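PDB 2G0D: nisin biosynthesis protein NisC from Lactococcus lactis subsp. lactis, which catalyses the cyclisation step of nisin biosynthesis, closing the thioether rings of the dehydrated lantibiotic precursor at a zinc site in an alpha toroid. Local coordinates for residues 135-140 with 275-280; 202-207 with 398-403; 316-321 with 328-333. All coordinates share one frame; numbering follows the deposited sequence.

Contact 1: residues 135-140 with 275-280; sequences DVIEGL and DAWCYG. With ZN (zinc ion), chain B.
Trp277 brings the outer corner of its indole against Ile137, whose CD1 lies at the ring edge, near the ring plane, 3.7 Å from CH2. The two side chains meet at an angle, and the methyl touches CZ3 only slightly less closely. Val136 adds a second methyl, CG1, at 4.3 Å from the same CH2, so the contact gathers at the CH2 and CZ3 end of the six-membered ring, with Val136 CG1 coming at it obliquely. A first torsion of 169° sets Trp277 CG anti to its own backbone N and extends the indole across the gap between two backbones that come no nearer than 9.3 Å, CA to CA, at Val136 and Cys278. The pyrrole end of the ring is held by NE1, which donates to Leu399 O.

The 135-140 loop illustrates how a short turn can be fixed from within. Asp135 OD2 accepts from Glu138 N at 2.9 Å through its syn lone pair, forming an Asx motif, and Gly139 N is a second donor to the same oxygen at 3.0 Å, while Asp135 OD1 is bonded to His206 ND1. The residue after Trp277 serves the metal: Cys278 SG binds the zinc ion at 2.3 Å, a water oxygen also binds the zinc ion, at 2.2 Å, and Cys324 and His325 complete the site. The tryptophan of this buried contact thus directly precedes a zinc ligand.

In the alpha toroid both loops lead straight into helices, with Gly139 and Gly280 at the N-cap positions of helices 140-147 and 281-294. Ala205, from the loop before helix 208-221, is joined by backbone hydrogen bonds to Val136 and Cys278 and lies between them.

Contact 2: residues 202-207 with 398-403; sequences MGLAHG and ALLLFD
Leu204, Leu400 and Leu399 account for the buried surface between these two loops, and the first two do most of the work. Their side chains run past one another in opposite directions, and the nearest approach is between methyls, Leu204 CD1 to Leu400 CD1 at 4.0 Å. Leu204 starts out toward the other segment, and CG anti to the backbone N (chi1 -180°) extends its methyls to Leu400. One branch then meets Leu400, and the other, CD2, lies 4.4 Å from Leu399 O. The side chain of Leu399 itself sets off away from Leu204, so this residue contributes mainly through its backbone.

The turn of the chain between Leu399 and Leu400 sets which side each leucine leaves from. A 3-10 segment that begins earlier in the chain ends at 398-399, and Leu400 follows with a positive phi of 57°, a left-handed backbone conformation. Consecutive leucines therefore point to different sides, one toward the 202-207 loop and one from it. Beyond the turn Phe402 folds back so that one face of its ring lies over Leu400 C, which stands 3.9 Å above the ring centre. Tyr290 OH bonds to both Leu400 O and Phe402 N, giving the buried backbone here a polar partner.

In this way a segment close to the C terminus is packed into the middle of the toroid. Cys213 of helix 208-221 touches both Leu204 and Leu400, Ser145 of helix 140-147 borders Leu400 and Phe402, and helix 327-341 receives Leu401.

Contact 3: residues 316-321 with 328-333; sequences LGIDSY and SGLIEI
With CG1 anti to its carbonyl carbon (chi1 -73°), Ile318 extends CD1 toward the forked end of Leu330, whose own first torsion of -94° is displaced from a staggered value. The result is a loop packed on the first turns of an alpha-helix: residues 316-321 lead away from helix 298-314, and residues 328-333 belong to helix 327-341 of the alpha toroid. Ile318 and Leu330 meet tip to tip, and CD1 of Ile318 sits 4.2 Å from both CD1 and CD2 of Leu330, facing the fork evenly, neither branch favoured. Leu330 also rests on Pro282 of helix 281-294, so one leucine meets both the loop and a second helix.

A polar contact joins the segments nearer the helix start. Ser328 has OG beside its backbone N, and both atoms are directed at the carbonyl of Tyr321: OG donates to Tyr321 O at 2.7 Å, and Ser328 N makes a weak bond to it at 3.3 Å. The position of that oxygen is less certain in the model, so the precise lengths deserve caution. Phe353 of helix 347-355 touches both Tyr321 and Ser328 and packs over this corner.

The residues between the two segments include the zinc ligands Cys324 and His325, so the short loop that the contact closes carries two of the three protein ligands of the metal. Within the helix, Ser328 O accepts from Glu332 N at 2.9 Å.

From the N terminus, the chain first passes 135-140, then 202-207, before 275-280 returns to the first and closes contact 1. Contact 2 is still open at that point and closes only at 398-403, so the two loops cross. Contact 3 opens and closes between 316 and 333, after contact 1 and wholly within the span of contact 2. Contacts 1 and 2, centres about 5 Å apart, interlock near the middle of the toroid, tying together the loops before helices 140-147, 208-221 and 281-294 and the C-terminal loop after helix 376-387. Contact 3 lies farther out, joined to contact 1 by Asp275 N and Leu316 O at 2.6 Å and to contact 2 where Leu401 packs on Glu332.

Contact 1: residues 135-140 with 275-280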
loop_
_atom_site.group_PDB
_atom_site.type_symbol
_atom_site.label_atom_id
_atom_site.label_comp_id
_atom_site.label_asym_id
_atom_site.label_seq_id
_atom_site.Cartn_x
_atom_site.Cartn_y
_atom_site.Cartn_z
ATOM N N ASP A 135 -1.509 5.521 8.885
ATOM C CA ASP A 135 -1.766 5.180 7.472
ATOM C C ASP A 135 -0.845 4.124 6.865
ATOM O O ASP A 135 0.015 3.566 7.523
ATOM C CB ASP A 135 -1.931 6.446 6.575
ATOM C CG ASP A 135 -0.604 7.104 6.152
ATOM O OD1 ASP A 135 -0.649 8.223 5.568
ATOM O OD2 ASP A 135 0.474 6.533 6.376
ATOM N N VAL A 136 -1.056 3.852 5.589
ATOM C CA VAL A 136 -0.313 2.805 4.893
ATOM C C VAL A 136 1.097 3.308 4.554
ATOM O O VAL A 136 2.089 2.605 4.745
ATOM C CB VAL A 136 -1.099 2.342 3.618
ATOM C CG1 VAL A 136 -0.231 1.475 2.746
ATOM C CG2 VAL A 136 -2.388 1.627 4.032
ATOM N N ILE A 137 1.182 4.537 4.071
ATOM C CA ILE A 137 2.437 5.039 3.508
ATOM C C ILE A 137 3.531 5.267 4.575
ATOM O O ILE A 137 4.638 4.730 4.454
ATOM C CB ILE A 137 2.167 6.290 2.622
ATOM C CG1 ILE A 137 1.058 5.977 1.592
ATOM C CG2 ILE A 137 3.464 6.823 1.971
ATOM C CD1 ILE A 137 1.414 4.865 0.555
ATOM N N GLU A 138 3.207 6.028 5.623
ATOM C CA GLU A 138 4.159 6.324 6.695
ATOM C C GLU A 138 3.775 5.750 8.062
ATOM O O GLU A 138 4.611 5.693 8.952
ATOM C CB GLU A 138 4.415 7.842 6.823
ATOM C CG GLU A 138 4.932 8.497 5.533
ATOM C CD GLU A 138 6.255 7.924 5.035
ATOM O OE1 GLU A 138 7.063 7.473 5.859
ATOM O OE2 GLU A 138 6.495 7.929 3.806
ATOM N N GLY A 139 2.523 5.324 8.231
ATOM C CA GLY A 139 2.035 4.964 9.577
ATOM C C GLY A 139 1.956 3.477 9.889
ATOM O O GLY A 139 2.523 2.646 9.184
ATOM N N LEU A 140 1.220 3.150 10.939
ATOM C CA LEU A 140 1.256 1.834 11.562
ATOM C C LEU A 140 0.600 0.748 10.717
ATOM O O LEU A 140 0.995 -0.419 10.813
ATOM C CB LEU A 140 0.591 1.883 12.948
ATOM C CG LEU A 140 1.265 2.724 14.065
ATOM C CD1 LEU A 140 0.574 2.552 15.415
ATOM C CD2 LEU A 140 2.730 2.376 14.219
ATOM N N ASP A 275 -10.166 7.573 -9.849
ATOM C CA ASP A 275 -10.078 6.124 -9.634
ATOM C C ASP A 275 -8.619 5.760 -9.512
ATOM O O ASP A 275 -7.868 5.809 -10.492
ATOM C CB ASP A 275 -10.747 5.330 -10.760
ATOM C CG ASP A 275 -12.268 5.482 -10.767
ATOM O OD1 ASP A 275 -12.895 5.292 -9.696
ATOM O OD2 ASP A 275 -12.827 5.778 -11.853
ATOM N N ALA A 276 -8.223 5.433 -8.284
ATOM C CA ALA A 276 -6.826 5.155 -7.948
ATOM C C ALA A 276 -6.721 4.130 -6.837
ATOM O O ALA A 276 -7.690 3.839 -6.132
ATOM C CB ALA A 276 -6.073 6.458 -7.543
ATOM N N TRP A 277 -5.529 3.563 -6.702
ATOM C CA TRP A 277 -5.204 2.751 -5.545
ATOM C C TRP A 277 -5.222 3.611 -4.270
ATOM O O TRP A 277 -5.890 3.274 -3.301
ATOM C CB TRP A 277 -3.846 2.049 -5.761
ATOM C CG TRP A 277 -3.289 1.393 -4.529
ATOM C CD1 TRP A 277 -3.561 0.134 -4.079
ATOM C CD2 TRP A 277 -2.344 1.958 -3.605
ATOM N NE1 TRP A 277 -2.850 -0.126 -2.909
ATOM C CE2 TRP A 277 -2.103 0.981 -2.595
ATOM C CE3 TRP A 277 -1.696 3.203 -3.515
ATOM C CZ2 TRP A 277 -1.219 1.197 -1.528
ATOM C CZ3 TRP A 277 -0.807 3.427 -2.443
ATOM C CH2 TRP A 277 -0.579 2.424 -1.465
ATOM N N CYS A 278 -4.508 4.732 -4.273
ATOM C CA CYS A 278 -4.390 5.546 -3.061
ATOM C C CYS A 278 -5.707 6.168 -2.543
ATOM O O CYS A 278 -5.942 6.211 -1.335
ATOM C CB CYS A 278 -3.342 6.633 -3.261
ATOM S SG CYS A 278 -3.623 7.709 -4.684
ATOM N N TYR A 279 -6.536 6.661 -3.471
ATOM C CA TYR A 279 -7.833 7.250 -3.177
ATOM C C TYR A 279 -8.839 6.772 -4.224
ATOM O O TYR A 279 -8.517 6.680 -5.416
ATOM C CB TYR A 279 -7.767 8.782 -3.281
ATOM C CG TYR A 279 -7.098 9.533 -2.141
ATOM C CD1 TYR A 279 -7.786 9.796 -0.956
ATOM C CD2 TYR A 279 -5.811 10.077 -2.302
ATOM C CE1 TYR A 279 -7.184 10.539 0.079
ATOM C CE2 TYR A 279 -5.204 10.804 -1.295
ATOM C CZ TYR A 279 -5.893 11.023 -0.101
ATOM O OH TYR A 279 -5.286 11.735 0.901
ATOM N N GLY A 280 -10.054 6.480 -3.789
ATOM C CA GLY A 280 -11.143 6.192 -4.728
ATOM C C GLY A 280 -11.491 4.716 -4.824
ATOM O O GLY A 280 -10.913 3.871 -4.114
HETATM ZN ZN ZN B . -1.433 8.282 -5.251
HETATM O O HOH W 1 -0.844 9.793 -3.795
#

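Contact 2: residues 202-207 with 398-403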
loop_
_atom_site.group_PDB
_atom_site.type_symbol
_atom_site.label_atom_id
_atom_site.label_comp_id
_atom_site.label_asym_id
_atom_site.label_seq_id
_atom_site.Cartn_x
_atom_site.Cartn_y
_atom_site.Cartn_z
ATOM N N MET A 202 -10.672 9.220 3.530
ATOM C CA MET A 202 -11.429 8.059 3.045
ATOM C C MET A 202 -10.693 7.280 1.953
ATOM O O MET A 202 -11.267 6.430 1.262
ATOM C CB MET A 202 -12.814 8.526 2.569
ATOM C CG MET A 202 -13.761 9.030 3.718
ATOM S SD MET A 202 -14.401 7.653 4.698
ATOM C CE MET A 202 -13.285 7.744 6.030
ATOM N N GLY A 203 -9.410 7.577 1.811
ATOM C CA GLY A 203 -8.542 6.892 0.856
ATOM C C GLY A 203 -7.947 5.640 1.464
ATOM O O GLY A 203 -7.920 5.483 2.681
ATOM N N LEU A 204 -7.472 4.746 0.611
ATOM C CA LEU A 204 -6.790 3.542 1.069
ATOM C C LEU A 204 -5.440 3.879 1.683
ATOM O O LEU A 204 -5.094 3.399 2.777
ATOM C CB LEU A 204 -6.582 2.569 -0.104
ATOM C CG LEU A 204 -5.877 1.246 0.237
ATOM C CD1 LEU A 204 -6.860 0.354 0.957
ATOM C CD2 LEU A 204 -5.354 0.538 -0.986
ATOM N N ALA A 205 -4.679 4.686 0.952
ATOM C CA ALA A 205 -3.291 5.012 1.281
ATOM C C ALA A 205 -3.141 5.813 2.584
ATOM O O ALA A 205 -2.174 5.618 3.330
ATOM C CB ALA A 205 -2.648 5.772 0.117
ATOM N N HIS A 206 -4.106 6.695 2.856
ATOM C CA HIS A 206 -3.984 7.649 3.946
ATOM C C HIS A 206 -5.170 7.694 4.900
ATOM O O HIS A 206 -5.199 8.519 5.826
ATOM C CB HIS A 206 -3.754 9.060 3.378
ATOM C CG HIS A 206 -2.535 9.182 2.532
ATOM N ND1 HIS A 206 -1.263 9.011 3.035
ATOM C CD2 HIS A 206 -2.382 9.508 1.226
ATOM C CE1 HIS A 206 -0.379 9.209 2.073
ATOM N NE2 HIS A 206 -1.033 9.507 0.963
ATOM N N GLY A 207 -6.156 6.834 4.671
ATOM C CA GLY A 207 -7.426 6.956 5.360
ATOM C C GLY A 207 -7.995 5.645 5.849
ATOM O O GLY A 207 -7.251 4.685 6.124
ATOM N N ALA A 398 3.207 -4.248 -0.025
ATOM C CA ALA A 398 3.302 -2.795 0.093
ATOM C C ALA A 398 2.044 -2.082 -0.433
ATOM O O ALA A 398 1.801 -0.918 -0.109
ATOM C CB ALA A 398 4.527 -2.300 -0.656
ATOM N N LEU A 399 1.274 -2.788 -1.259
ATOM C CA LEU A 399 0.031 -2.279 -1.856
ATOM C C LEU A 399 -1.202 -2.862 -1.199
ATOM O O LEU A 399 -2.312 -2.631 -1.664
ATOM C CB LEU A 399 0.009 -2.597 -3.359
ATOM C CG LEU A 399 1.039 -1.893 -4.256
ATOM C CD1 LEU A 399 0.882 -2.319 -5.733
ATOM C CD2 LEU A 399 0.901 -0.392 -4.150
ATOM N N LEU A 400 -1.002 -3.629 -0.125
ATOM C CA LEU A 400 -2.077 -4.383 0.558
ATOM C C LEU A 400 -2.781 -5.321 -0.396
ATOM O O LEU A 400 -4.018 -5.488 -0.354
ATOM C CB LEU A 400 -3.121 -3.465 1.245
ATOM C CG LEU A 400 -2.668 -2.318 2.165
ATOM C CD1 LEU A 400 -3.902 -1.635 2.807
ATOM C CD2 LEU A 400 -1.629 -2.741 3.235
ATOM N N LEU A 401 -1.994 -5.964 -1.241
ATOM C CA LEU A 401 -2.509 -6.997 -2.132
ATOM C C LEU A 401 -2.010 -8.288 -1.541
ATOM O O LEU A 401 -0.814 -8.586 -1.598
ATOM C CB LEU A 401 -2.009 -6.786 -3.559
ATOM C CG LEU A 401 -2.375 -5.422 -4.135
ATOM C CD1 LEU A 401 -1.782 -5.205 -5.572
ATOM C CD2 LEU A 401 -3.918 -5.144 -4.099
ATOM N N PHE A 402 -2.934 -9.026 -0.923
ATOM C CA PHE A 402 -2.593 -10.135 -0.038
ATOM C C PHE A 402 -2.914 -11.471 -0.727
ATOM O O PHE A 402 -4.046 -11.974 -0.633
ATOM C CB PHE A 402 -3.406 -9.988 1.259
ATOM C CG PHE A 402 -3.138 -8.700 2.027
ATOM C CD1 PHE A 402 -1.821 -8.317 2.360
ATOM C CD2 PHE A 402 -4.205 -7.916 2.489
ATOM C CE1 PHE A 402 -1.558 -7.139 3.096
ATOM C CE2 PHE A 402 -3.971 -6.736 3.217
ATOM C CZ PHE A 402 -2.633 -6.362 3.560
ATOM N N ASP A 403 -1.904 -12.019 -1.427
ATOM C CA ASP A 403 -2.005 -13.261 -2.188
ATOM C C ASP A 403 -2.291 -14.443 -1.291
ATOM O O ASP A 403 -2.847 -15.443 -1.759
ATOM C CB ASP A 403 -0.717 -13.576 -2.965
ATOM C CG ASP A 403 -0.510 -12.676 -4.184
ATOM O OD1 ASP A 403 -1.363 -11.778 -4.468
ATOM O OD2 ASP A 403 0.546 -12.856 -4.841
#

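Contact 3: residues 316-321 with 328-333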
loop_
_atom_site.group_PDB
_atom_site.type_symbol
_atom_site.label_atom_id
_atom_site.label_comp_id
_atom_site.label_asym_id
_atom_site.label_seq_id
_atom_site.Cartn_x
_atom_site.Cartn_y
_atom_site.Cartn_z
ATOM N N LEU A 316 -11.663 7.255 -13.856
ATOM C CA LEU A 316 -11.736 8.663 -13.512
ATOM C C LEU A 316 -10.380 9.212 -13.070
ATOM O O LEU A 316 -9.715 8.641 -12.198
ATOM C CB LEU A 316 -12.784 8.831 -12.417
ATOM C CG LEU A 316 -13.337 10.202 -12.093
ATOM C CD1 LEU A 316 -14.098 10.819 -13.287
ATOM C CD2 LEU A 316 -14.197 10.072 -10.845
ATOM N N GLY A 317 -9.960 10.297 -13.717
ATOM C CA GLY A 317 -8.674 10.957 -13.466
ATOM C C GLY A 317 -7.410 10.212 -13.880
ATOM O O GLY A 317 -6.291 10.611 -13.495
ATOM N N ILE A 318 -7.532 9.127 -14.646
ATOM C CA ILE A 318 -6.311 8.379 -14.947
ATOM C C ILE A 318 -5.576 9.120 -16.069
ATOM O O ILE A 318 -6.150 9.301 -17.147
ATOM C CB ILE A 318 -6.571 6.871 -15.320
ATOM C CG1 ILE A 318 -6.970 6.029 -14.102
ATOM C CG2 ILE A 318 -5.344 6.245 -16.039
ATOM C CD1 ILE A 318 -5.837 5.685 -13.118
ATOM N N ASP A 319 -4.328 9.540 -15.808
ATOM C CA ASP A 319 -3.476 10.139 -16.843
ATOM C C ASP A 319 -2.060 9.573 -16.945
ATOM O O ASP A 319 -1.206 10.155 -17.597
ATOM C CB ASP A 319 -3.406 11.661 -16.692
ATOM C CG ASP A 319 -2.891 12.097 -15.336
ATOM O OD1 ASP A 319 -2.357 11.266 -14.566
ATOM O OD2 ASP A 319 -3.046 13.295 -15.031
ATOM N N SER A 320 -1.803 8.453 -16.275
ATOM C CA SER A 320 -0.545 7.758 -16.426
ATOM C C SER A 320 -0.691 6.278 -16.071
ATOM O O SER A 320 -1.776 5.805 -15.683
ATOM C CB SER A 320 0.570 8.419 -15.588
ATOM O OG SER A 320 0.487 8.050 -14.225
ATOM N N TYR A 321 0.414 5.565 -16.239
ATOM C CA TYR A 321 0.493 4.140 -15.942
ATOM C C TYR A 321 1.206 3.799 -14.611
ATOM O O TYR A 321 1.524 2.635 -14.360
ATOM C CB TYR A 321 1.144 3.420 -17.131
ATOM C CG TYR A 321 0.181 3.289 -18.313
ATOM C CD1 TYR A 321 -0.700 2.214 -18.404
ATOM C CD2 TYR A 321 0.134 4.266 -19.317
ATOM C CE1 TYR A 321 -1.617 2.106 -19.471
ATOM C CE2 TYR A 321 -0.761 4.173 -20.382
ATOM C CZ TYR A 321 -1.633 3.085 -20.461
ATOM O OH TYR A 321 -2.516 2.985 -21.535
ATOM N N SER A 328 -1.459 1.205 -13.845
ATOM C CA SER A 328 -0.827 -0.052 -13.405
ATOM C C SER A 328 -1.340 -0.493 -12.026
ATOM O O SER A 328 -1.482 -1.697 -11.746
ATOM C CB SER A 328 0.709 0.026 -13.433
ATOM O OG SER A 328 1.173 -0.002 -14.780
ATOM N N GLY A 329 -1.655 0.477 -11.164
ATOM C CA GLY A 329 -2.205 0.136 -9.836
ATOM C C GLY A 329 -3.580 -0.489 -9.936
ATOM O O GLY A 329 -3.850 -1.463 -9.272
ATOM N N LEU A 330 -4.448 0.069 -10.778
ATOM C CA LEU A 330 -5.798 -0.496 -11.061
ATOM C C LEU A 330 -5.685 -1.919 -11.594
ATOM O O LEU A 330 -6.346 -2.844 -11.133
ATOM C CB LEU A 330 -6.501 0.409 -12.093
ATOM C CG LEU A 330 -7.429 1.503 -11.516
ATOM C CD1 LEU A 330 -6.663 2.460 -10.616
ATOM C CD2 LEU A 330 -8.220 2.270 -12.598
ATOM N N ILE A 331 -4.818 -2.093 -12.583
ATOM C CA ILE A 331 -4.564 -3.394 -13.164
ATOM C C ILE A 331 -4.105 -4.433 -12.116
ATOM O O ILE A 331 -4.599 -5.561 -12.082
ATOM C CB ILE A 331 -3.585 -3.252 -14.391
ATOM C CG1 ILE A 331 -4.309 -2.561 -15.559
ATOM C CG2 ILE A 331 -3.027 -4.598 -14.864
ATOM C CD1 ILE A 331 -5.501 -3.363 -16.202
ATOM N N GLU A 332 -3.180 -4.052 -11.253
ATOM C CA GLU A 332 -2.680 -4.975 -10.257
ATOM C C GLU A 332 -3.721 -5.391 -9.217
ATOM O O GLU A 332 -3.676 -6.523 -8.679
ATOM C CB GLU A 332 -1.423 -4.426 -9.562
ATOM C CG GLU A 332 -0.714 -5.533 -8.772
ATOM C CD GLU A 332 -0.013 -6.561 -9.666
ATOM O OE1 GLU A 332 0.239 -6.232 -10.846
ATOM O OE2 GLU A 332 0.315 -7.689 -9.195
ATOM N N ILE A 333 -4.607 -4.450 -8.891
ATOM C CA ILE A 333 -5.770 -4.759 -8.071
ATOM C C ILE A 333 -6.705 -5.778 -8.751
ATOM O O ILE A 333 -7.152 -6.725 -8.094
ATOM C CB ILE A 333 -6.539 -3.482 -7.699
ATOM C CG1 ILE A 333 -5.663 -2.575 -6.827
ATOM C CG2 ILE A 333 -7.822 -3.852 -6.950
ATOM C CD1 ILE A 333 -6.070 -1.094 -6.864
#